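PDB 4XPX: bacteriohemerythrin from Methylococcus capsulatus, which binds oxygen reversibly at a non-haem site of two iron atoms and may store it or deliver it to oxygen-requiring enzymes. Local coordinates for residues D18-T23 and F58-T63; A74-E79 and K122-C127; A78-L83 and V114-K119. All coordinates share one frame; numbering follows the deposited sequence.

Contact 1 (D18-T23 and F58-T63); sequences DDQHKT and FKSEET. With FE2 (Fe (II) ion), chain C; FE2 (Fe (II) ion), chain B.
S60 and Q20 face each other between helices 40-67 and 15-34. The S60 hydroxyl OG accepts a hydrogen bond from Q20 NE2 at 3.2 Å, nearly straight at 171° and in the amide plane, and is also hydrogen-bonded to M56 on its own helix. A small hydroxyl suits this place, because OG can serve both partners while the extended glutamine covers the gap. The amide's other end, OE1, is hydrogen-bonded to ND1 of the iron ligand H57, so Q20 is a second-shell residue that can fix the turn of that imidazole. With an alanine in place of Q20, H57 ND1 would probably lose its acceptor and S60 OG its donor, and the imidazole would be freer to turn. Next, E61 extends beyond CG and puts its carboxylate between the irons: OE1 binds the iron of chain B and OE2 that of chain C, each at 2.2 Å. H21 NE2 reaches the latter iron at 2.1 Å, its ring plane turned 82° from the carboxylate. E61 OE2 is also hydrogen-bonded to Y124 OH, and water 1 bridges the metals. A histidine-rich di-iron site bridged by the carboxylates of E61 and D121, inside a four-helix bundle, is characteristic of hemerythrins.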
loop_
_atom_site.group_PDB
_atom_site.type_symbol
_atom_site.label_atom_id
_atom_site.label_comp_id
_atom_site.label_asym_id
_atom_site.label_seq_id
_atom_site.Cartn_x
_atom_site.Cartn_y
_atom_site.Cartn_z
ATOM N N ASP A 18 6.245 -9.442 3.529
ATOM C CA ASP A 18 7.355 -8.547 3.767
ATOM C C ASP A 18 7.976 -8.065 2.461
ATOM O O ASP A 18 8.311 -6.877 2.320
ATOM C CB ASP A 18 8.429 -9.205 4.602
ATOM C CG ASP A 18 7.989 -9.470 6.064
ATOM O OD1 ASP A 18 7.075 -8.895 6.596
ATOM O OD2 ASP A 18 8.751 -10.323 6.662
ATOM N N ASP A 19 8.142 -8.971 1.490
ATOM C CA ASP A 19 8.724 -8.582 0.216
ATOM C C ASP A 19 7.852 -7.607 -0.537
ATOM O O ASP A 19 8.354 -6.592 -1.106
ATOM C CB ASP A 19 8.944 -9.821 -0.643
ATOM C CG ASP A 19 10.098 -10.663 -0.162
ATOM O OD1 ASP A 19 10.933 -10.198 0.634
ATOM O OD2 ASP A 19 10.081 -11.873 -0.558
ATOM N N GLN A 20 6.548 -7.861 -0.548
ATOM C CA GLN A 20 5.637 -6.924 -1.227
ATOM C C GLN A 20 5.610 -5.590 -0.515
ATOM O O GLN A 20 5.555 -4.533 -1.170
ATOM C CB GLN A 20 4.201 -7.545 -1.343
ATOM C CG GLN A 20 4.185 -8.740 -2.280
ATOM C CD GLN A 20 2.816 -9.366 -2.393
ATOM O OE1 GLN A 20 1.981 -9.285 -1.554
ATOM N NE2 GLN A 20 2.548 -9.917 -3.579
ATOM N N HIS A 21 5.658 -5.601 0.823
ATOM C CA HIS A 21 5.732 -4.308 1.551
ATOM C C HIS A 21 6.957 -3.529 1.168
ATOM O O HIS A 21 6.927 -2.304 0.980
ATOM C CB HIS A 21 5.683 -4.536 3.048
ATOM C CG HIS A 21 4.363 -5.060 3.520
ATOM N ND1 HIS A 21 4.209 -5.778 4.691
ATOM C CD2 HIS A 21 3.100 -4.954 2.978
ATOM C CE1 HIS A 21 2.901 -6.044 4.836
ATOM N NE2 HIS A 21 2.192 -5.587 3.812
ATOM N N LYS A 22 8.119 -4.225 1.071
ATOM C CA LYS A 22 9.362 -3.513 0.700
ATOM C C LYS A 22 9.223 -2.916 -0.682
ATOM O O LYS A 22 9.686 -1.740 -0.910
ATOM C CB LYS A 22 10.551 -4.451 0.793
ATOM C CG LYS A 22 10.909 -4.861 2.187
ATOM C CD LYS A 22 11.934 -5.959 2.173
ATOM C CE LYS A 22 12.021 -6.585 3.458
ATOM N NZ LYS A 22 13.140 -7.544 3.607
ATOM N N THR A 23 8.593 -3.627 -1.649
ATOM C CA THR A 23 8.369 -3.020 -2.952
ATOM C C THR A 23 7.453 -1.822 -2.865
ATOM O O THR A 23 7.740 -0.771 -3.500
ATOM C CB THR A 23 7.759 -4.068 -3.907
ATOM O OG1 THR A 23 8.707 -5.108 -4.160
ATOM C CG2 THR A 23 7.311 -3.452 -5.222
ATOM N N PHE A 58 -2.795 -6.503 -1.932
ATOM C CA PHE A 58 -4.002 -6.770 -1.148
ATOM C C PHE A 58 -4.610 -8.075 -1.567
ATOM O O PHE A 58 -5.067 -8.871 -0.695
ATOM C CB PHE A 58 -5.005 -5.630 -1.301
ATOM C CG PHE A 58 -4.567 -4.315 -0.637
ATOM C CD1 PHE A 58 -5.329 -3.184 -0.924
ATOM C CD2 PHE A 58 -3.529 -4.229 0.251
ATOM C CE1 PHE A 58 -5.036 -1.972 -0.319
ATOM C CE2 PHE A 58 -3.276 -2.992 0.818
ATOM C CZ PHE A 58 -4.014 -1.894 0.578
ATOM N N LYS A 59 -4.702 -8.350 -2.843
ATOM C CA LYS A 59 -5.255 -9.620 -3.342
ATOM C C LYS A 59 -4.424 -10.761 -2.838
ATOM O O LYS A 59 -4.981 -11.850 -2.526
ATOM C CB LYS A 59 -5.360 -9.580 -4.845
ATOM C CG LYS A 59 -6.423 -8.723 -5.392
ATOM C CD LYS A 59 -6.333 -8.779 -6.934
ATOM C CE LYS A 59 -7.349 -7.880 -7.579
ATOM N NZ LYS A 59 -6.944 -8.055 -9.028
ATOM N N SER A 60 -3.120 -10.612 -2.812
ATOM C CA SER A 60 -2.267 -11.681 -2.342
ATOM C C SER A 60 -2.510 -12.001 -0.890
ATOM O O SER A 60 -2.662 -13.202 -0.498
ATOM C CB SER A 60 -0.809 -11.296 -2.518
ATOM O OG SER A 60 -0.414 -11.018 -3.862
ATOM N N GLU A 61 -2.563 -10.978 -0.043
ATOM C CA GLU A 61 -2.852 -11.188 1.366
ATOM C C GLU A 61 -4.265 -11.798 1.506
ATOM O O GLU A 61 -4.454 -12.734 2.351
ATOM C CB GLU A 61 -2.866 -9.873 2.156
ATOM C CG GLU A 61 -1.482 -9.285 2.401
ATOM C CD GLU A 61 -1.551 -8.079 3.331
ATOM O OE1 GLU A 61 -2.641 -7.639 3.641
ATOM O OE2 GLU A 61 -0.425 -7.623 3.738
ATOM N N GLU A 62 -5.229 -11.300 0.797
ATOM C CA GLU A 62 -6.622 -11.769 0.975
ATOM C C GLU A 62 -6.746 -13.200 0.572
ATOM O O GLU A 62 -7.472 -13.976 1.263
ATOM C CB GLU A 62 -7.568 -10.889 0.167
ATOM C CG GLU A 62 -7.708 -9.514 0.775
ATOM C CD GLU A 62 -8.275 -8.468 -0.160
ATOM O OE1 GLU A 62 -9.008 -8.852 -1.153
ATOM O OE2 GLU A 62 -8.103 -7.236 0.066
ATOM N N THR A 63 -6.136 -13.626 -0.508
ATOM C CA THR A 63 -6.230 -15.015 -0.933
ATOM C C THR A 63 -5.660 -15.893 0.122
ATOM O O THR A 63 -6.291 -16.975 0.468
ATOM C CB THR A 63 -5.500 -15.224 -2.275
ATOM O OG1 THR A 63 -6.101 -14.415 -3.300
ATOM C CG2 THR A 63 -5.514 -16.669 -2.695
HETATM FE FE FE2 C . 0.109 -5.468 3.631
HETATM FE FE FE2 B . -3.148 -5.836 4.726
HETATM O O HOH W 1 -1.697 -4.677 3.413
HETATM O O HOH W 2 0.303 -2.990 3.243
#

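Contact 2 (A74-E79 and K122-C127); sequences AAHKAE and KLYGPC. With FE2 (Fe (II) ion), chain B.
H76 and Y124 meet at the borders of their rings, whose planes are only 14° from parallel and whose centroids are 5.7 Å apart; the two do not overlap as a stack. The pair stands beside the di-iron centre of the hemerythrin four-helix bundle, where helix 73-95 meets the segment 122-127 that follows helix 103-121. CE1 of H76 comes to the edge of the tyrosine, 3.6 Å from Y124 CD2, a contact of carbon with carbon. The imidazole is directed inward because its CG is anti to the backbone N (chi1 -170°), and NE2 can then coordinate the iron of chain B. A histidine serves both purposes: its nitrogen ligates the metal while the neighbouring carbon packs against an aromatic edge. Y124 has its CG between the backbone N and the carbonyl carbon (chi1 60°), which carries the ring from the backbone into the buried interior beside the metal centre. There the length of a tyrosine lets its hydroxyl hydrogen-bond to E61, one of the two carboxylates that bridge the irons, while its ring edge borders H76. Y124 is thus a second-shell residue to one ligand and a packing neighbour of another. On the metal side of the imidazole, H76 NE2 lies 2.2 Å from the iron of chain B.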
loop_
_atom_site.group_PDB
_atom_site.type_symbol
_atom_site.label_atom_id
_atom_site.label_comp_id
_atom_site.label_asym_id
_atom_site.label_seq_id
_atom_site.Cartn_x
_atom_site.Cartn_y
_atom_site.Cartn_z
ATOM N N ALA A 74 -12.328 -10.857 7.036
ATOM C CA ALA A 74 -13.294 -9.901 6.453
ATOM C C ALA A 74 -13.024 -8.509 6.933
ATOM O O ALA A 74 -13.087 -7.550 6.086
ATOM C CB ALA A 74 -14.728 -10.338 6.795
ATOM N N ALA A 75 -12.667 -8.322 8.160
ATOM C CA ALA A 75 -12.372 -6.927 8.659
ATOM C C ALA A 75 -11.109 -6.423 7.960
ATOM O O ALA A 75 -11.024 -5.241 7.577
ATOM C CB ALA A 75 -12.184 -6.923 10.177
ATOM N N HIS A 76 -10.125 -7.278 7.792
ATOM C CA HIS A 76 -8.892 -6.857 7.137
ATOM C C HIS A 76 -9.157 -6.482 5.714
ATOM O O HIS A 76 -8.710 -5.393 5.224
ATOM C CB HIS A 76 -7.895 -7.988 7.268
ATOM C CG HIS A 76 -6.515 -7.649 6.859
ATOM N ND1 HIS A 76 -5.454 -8.193 7.539
ATOM C CD2 HIS A 76 -5.983 -6.898 5.848
ATOM C CE1 HIS A 76 -4.338 -7.722 6.932
ATOM N NE2 HIS A 76 -4.609 -6.967 5.901
ATOM N N LYS A 77 -9.908 -7.291 4.971
ATOM C CA LYS A 77 -10.279 -6.936 3.601
ATOM C C LYS A 77 -11.009 -5.638 3.555
ATOM O O LYS A 77 -10.835 -4.851 2.594
ATOM C CB LYS A 77 -11.091 -8.046 2.976
ATOM C CG LYS A 77 -11.492 -7.751 1.543
ATOM C CD LYS A 77 -12.122 -8.917 0.863
ATOM C CE LYS A 77 -12.378 -8.696 -0.622
ATOM N NZ LYS A 77 -13.304 -7.620 -0.846
ATOM N N ALA A 78 -11.888 -5.371 4.520
ATOM C CA ALA A 78 -12.606 -4.073 4.530
ATOM C C ALA A 78 -11.668 -2.914 4.609
ATOM O O ALA A 78 -11.897 -1.865 3.972
ATOM C CB ALA A 78 -13.644 -4.077 5.623
ATOM N N GLU A 79 -10.596 -3.018 5.397
ATOM C CA GLU A 79 -9.588 -1.950 5.445
ATOM C C GLU A 79 -8.943 -1.741 4.095
ATOM O O GLU A 79 -8.776 -0.613 3.610
ATOM C CB GLU A 79 -8.530 -2.192 6.500
ATOM C CG GLU A 79 -9.043 -2.412 7.916
ATOM C CD GLU A 79 -9.898 -1.341 8.535
ATOM O OE1 GLU A 79 -9.884 -0.190 8.047
ATOM O OE2 GLU A 79 -10.677 -1.654 9.551
ATOM N N LYS A 122 0.460 -7.448 10.848
ATOM C CA LYS A 122 1.200 -8.297 11.746
ATOM C C LYS A 122 0.304 -9.344 12.354
ATOM O O LYS A 122 0.800 -10.449 12.785
ATOM C CB LYS A 122 1.925 -7.507 12.842
ATOM C CG LYS A 122 3.200 -6.854 12.356
ATOM C CD LYS A 122 3.901 -6.156 13.578
ATOM C CE LYS A 122 5.119 -5.392 13.114
ATOM N NZ LYS A 122 5.946 -5.082 14.341
ATOM N N LEU A 123 -0.956 -9.059 12.559
ATOM C CA LEU A 123 -1.868 -9.997 13.232
ATOM C C LEU A 123 -2.036 -11.277 12.441
ATOM O O LEU A 123 -2.416 -12.327 13.070
ATOM C CB LEU A 123 -3.226 -9.378 13.454
ATOM C CG LEU A 123 -3.183 -8.148 14.353
ATOM C CD1 LEU A 123 -4.589 -7.587 14.579
ATOM C CD2 LEU A 123 -2.527 -8.365 15.675
ATOM N N TYR A 124 -1.801 -11.318 11.124
ATOM C CA TYR A 124 -1.924 -12.571 10.409
ATOM C C TYR A 124 -0.692 -13.449 10.463
ATOM O O TYR A 124 -0.692 -14.524 9.913
ATOM C CB TYR A 124 -2.403 -12.401 8.923
ATOM C CG TYR A 124 -1.524 -11.569 8.026
ATOM C CD1 TYR A 124 -0.159 -11.782 7.898
ATOM C CD2 TYR A 124 -2.101 -10.588 7.206
ATOM C CE1 TYR A 124 0.623 -11.022 7.030
ATOM C CE2 TYR A 124 -1.337 -9.807 6.387
ATOM C CZ TYR A 124 0.011 -9.990 6.291
ATOM O OH TYR A 124 0.847 -9.216 5.515
ATOM N N GLY A 125 0.359 -12.983 11.127
ATOM C CA GLY A 125 1.614 -13.723 11.068
ATOM C C GLY A 125 1.477 -15.150 11.570
ATOM O O GLY A 125 1.906 -16.054 10.891
ATOM N N PRO A 126 0.906 -15.368 12.786
ATOM C CA PRO A 126 0.857 -16.796 13.267
ATOM C C PRO A 126 0.095 -17.646 12.277
ATOM O O PRO A 126 0.509 -18.843 12.046
ATOM C CB PRO A 126 0.179 -16.630 14.621
ATOM C CG PRO A 126 0.639 -15.322 15.053
ATOM C CD PRO A 126 0.595 -14.429 13.821
ATOM N N CYS A 127 -1.024 -17.204 11.720
ATOM C CA CYS A 127 -1.817 -18.019 10.838
ATOM C C CYS A 127 -1.109 -18.266 9.518
ATOM O O CYS A 127 -1.023 -19.425 9.012
ATOM C CB CYS A 127 -3.171 -17.294 10.557
ATOM S SG CYS A 127 -4.283 -18.194 9.461
HETATM FE FE FE2 B . -3.148 -5.836 4.726
HETATM O O HOH W 1 -1.697 -4.677 3.413
#

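Contact 3 (A78-L83 and V114-K119); sequences AEHDKL and VNHIPK. With FE2 (Fe (II) ion), chain B.
Two different first torsions bring H80 and H116 to one metal ion. In H80, CG is anti to the carbonyl carbon (chi1 -69°), whereas in H116 it is anti to the backbone N (chi1 -177°), and the two side chains cross at about a right angle as they converge from helices 73-95 and 103-121. Each ends in NE2 bound to the iron of chain B: H80 NE2 at 2.2 Å and H116 NE2 at 2.2 Å. The shared metal explains why H80 NE2 and H116 NE2 lie only 3.2 Å apart without a hydrogen bond, since both nitrogens are bound to the iron. H116 NE2 lies in the plane of the H80 ring, at its edge, while the rings as a whole meet obliquely, their planes inclined at 45°.

In the hemerythrin four-helix bundle this is the three-histidine iron: H76, one helical turn before H80, is the third imidazole, and the carboxylates of E61 and D121 bridge to the second iron. Water 1, 2.3 Å from the iron of chain B, completes its six ligands. Histidine suits both positions because it offers a ligating nitrogen on a flat ring. H80 also uses its second nitrogen, ND1, in a hydrogen bond to E62, which can fix the rotation of the ring; F58 stacks on the imidazole as well. W112 stacks on H116. Beside this pair the aliphatic CB of E79 packs at the edge of the H116 ring, 4.1 Å from H116 CE1, and a bend at chi2 leads the glutamate's carboxylate away from the ring.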
loop_
_atom_site.group_PDB
_atom_site.type_symbol
_atom_site.label_atom_id
_atom_site.label_comp_id
_atom_site.label_asym_id
_atom_site.label_seq_id
_atom_site.Cartn_x
_atom_site.Cartn_y
_atom_site.Cartn_z
ATOM N N ALA A 78 -11.888 -5.371 4.520
ATOM C CA ALA A 78 -12.606 -4.073 4.530
ATOM C C ALA A 78 -11.668 -2.914 4.609
ATOM O O ALA A 78 -11.897 -1.865 3.972
ATOM C CB ALA A 78 -13.644 -4.077 5.623
ATOM N N GLU A 79 -10.596 -3.018 5.397
ATOM C CA GLU A 79 -9.588 -1.950 5.445
ATOM C C GLU A 79 -8.943 -1.741 4.095
ATOM O O GLU A 79 -8.776 -0.613 3.610
ATOM C CB GLU A 79 -8.530 -2.192 6.500
ATOM C CG GLU A 79 -9.043 -2.412 7.916
ATOM C CD GLU A 79 -9.898 -1.341 8.535
ATOM O OE1 GLU A 79 -9.884 -0.190 8.047
ATOM O OE2 GLU A 79 -10.677 -1.654 9.551
ATOM N N HIS A 80 -8.550 -2.828 3.463
ATOM C CA HIS A 80 -7.975 -2.758 2.083
ATOM C C HIS A 80 -8.936 -2.078 1.152
ATOM O O HIS A 80 -8.541 -1.166 0.368
ATOM C CB HIS A 80 -7.699 -4.135 1.530
ATOM C CG HIS A 80 -6.594 -4.868 2.203
ATOM N ND1 HIS A 80 -6.330 -6.178 1.878
ATOM C CD2 HIS A 80 -5.625 -4.533 3.092
ATOM C CE1 HIS A 80 -5.260 -6.573 2.572
ATOM N NE2 HIS A 80 -4.789 -5.566 3.305
ATOM N N ASP A 81 -10.217 -2.496 1.168
ATOM C CA ASP A 81 -11.173 -2.010 0.164
ATOM C C ASP A 81 -11.421 -0.524 0.360
ATOM O O ASP A 81 -11.576 0.187 -0.698
ATOM C CB ASP A 81 -12.426 -2.814 0.230
ATOM C CG ASP A 81 -12.267 -4.257 -0.332
ATOM O OD1 ASP A 81 -11.347 -4.560 -1.068
ATOM O OD2 ASP A 81 -13.146 -5.072 -0.074
ATOM N N LYS A 82 -11.375 -0.011 1.556
ATOM C CA LYS A 82 -11.565 1.450 1.699
ATOM C C LYS A 82 -10.353 2.173 1.083
ATOM O O LYS A 82 -10.571 3.208 0.418
ATOM C CB LYS A 82 -11.725 1.814 3.167
ATOM C CG LYS A 82 -13.071 1.569 3.798
ATOM C CD LYS A 82 -14.126 2.432 3.244
ATOM C CE LYS A 82 -15.490 2.128 4.048
ATOM N NZ LYS A 82 -16.524 3.015 3.374
ATOM N N LEU A 83 -9.132 1.678 1.263
ATOM C CA LEU A 83 -7.990 2.306 0.635
ATOM C C LEU A 83 -8.072 2.234 -0.862
ATOM O O LEU A 83 -7.753 3.257 -1.566
ATOM C CB LEU A 83 -6.682 1.765 1.154
ATOM C CG LEU A 83 -5.483 2.527 0.575
ATOM C CD1 LEU A 83 -5.359 3.954 1.046
ATOM C CD2 LEU A 83 -4.197 1.829 0.764
ATOM N N VAL A 114 2.030 2.764 7.517
ATOM C CA VAL A 114 2.730 2.645 8.778
ATOM C C VAL A 114 1.770 2.283 9.913
ATOM O O VAL A 114 2.231 1.776 10.947
ATOM C CB VAL A 114 3.650 3.788 9.084
ATOM C CG1 VAL A 114 4.716 3.915 7.933
ATOM C CG2 VAL A 114 3.032 4.887 9.419
ATOM N N ASN A 115 0.455 2.640 9.760
ATOM C CA ASN A 115 -0.517 2.110 10.703
ATOM C C ASN A 115 -0.961 0.695 10.342
ATOM O O ASN A 115 -1.253 -0.109 11.227
ATOM C CB ASN A 115 -1.731 3.035 10.795
ATOM C CG ASN A 115 -1.420 4.337 11.506
ATOM O OD1 ASN A 115 -1.304 4.378 12.731
ATOM N ND2 ASN A 115 -1.280 5.412 10.738
ATOM N N HIS A 116 -1.288 0.447 9.079
ATOM C CA HIS A 116 -1.888 -0.828 8.725
ATOM C C HIS A 116 -0.932 -2.001 8.924
ATOM O O HIS A 116 -1.351 -3.067 9.379
ATOM C CB HIS A 116 -2.240 -0.796 7.208
ATOM C CG HIS A 116 -2.937 -2.029 6.714
ATOM N ND1 HIS A 116 -4.295 -2.246 6.848
ATOM C CD2 HIS A 116 -2.429 -3.111 6.086
ATOM C CE1 HIS A 116 -4.579 -3.418 6.282
ATOM N NE2 HIS A 116 -3.496 -3.988 5.796
ATOM N N ILE A 117 0.329 -1.855 8.541
ATOM C CA ILE A 117 1.206 -3.005 8.589
ATOM C C ILE A 117 1.391 -3.508 10.031
ATOM O O ILE A 117 1.200 -4.679 10.314
ATOM C CB ILE A 117 2.504 -2.780 7.821
ATOM C CG1 ILE A 117 2.211 -2.632 6.337
ATOM C CG2 ILE A 117 3.472 -3.947 8.094
ATOM C CD1 ILE A 117 3.364 -2.061 5.539
ATOM N N PRO A 118 1.699 -2.638 11.007
ATOM C CA PRO A 118 1.910 -3.146 12.387
ATOM C C PRO A 118 0.604 -3.529 13.042
ATOM O O PRO A 118 0.628 -4.453 13.885
ATOM C CB PRO A 118 2.526 -1.963 13.117
ATOM C CG PRO A 118 3.098 -1.091 12.052
ATOM C CD PRO A 118 2.181 -1.240 10.925
ATOM N N LYS A 119 -0.503 -2.832 12.781
ATOM C CA LYS A 119 -1.721 -3.029 13.561
ATOM C C LYS A 119 -2.689 -4.006 12.934
ATOM O O LYS A 119 -3.667 -4.447 13.623
ATOM C CB LYS A 119 -2.445 -1.701 13.874
ATOM C CG LYS A 119 -1.589 -0.758 14.608
ATOM C CD LYS A 119 -2.040 0.455 15.149
ATOM C CE LYS A 119 -0.789 1.126 15.783
ATOM N NZ LYS A 119 -0.156 2.190 14.915
HETATM FE FE FE2 B . -3.148 -5.836 4.726
HETATM O O HOH W 1 -1.697 -4.677 3.413
#

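In the fold
All three contacts gather round the same di-iron centre. Contact 1 lies about 12 Å, centre to centre, from each of the others, and contacts 2 and 3 are about 9 Å apart. Contact 1 joins helices 15-34 and 40-67 and closes before the others open. Contacts 2 and 3 both start on helix 73-95, sharing A78 and E79; contact 3 runs to helix 103-121 and contact 2 to the segment just after it. Together they bring all four long helices of the bundle to the metals. The iron of chain B and water 1 are common to all three, so ligands distant in sequence build a single oxygen-binding site.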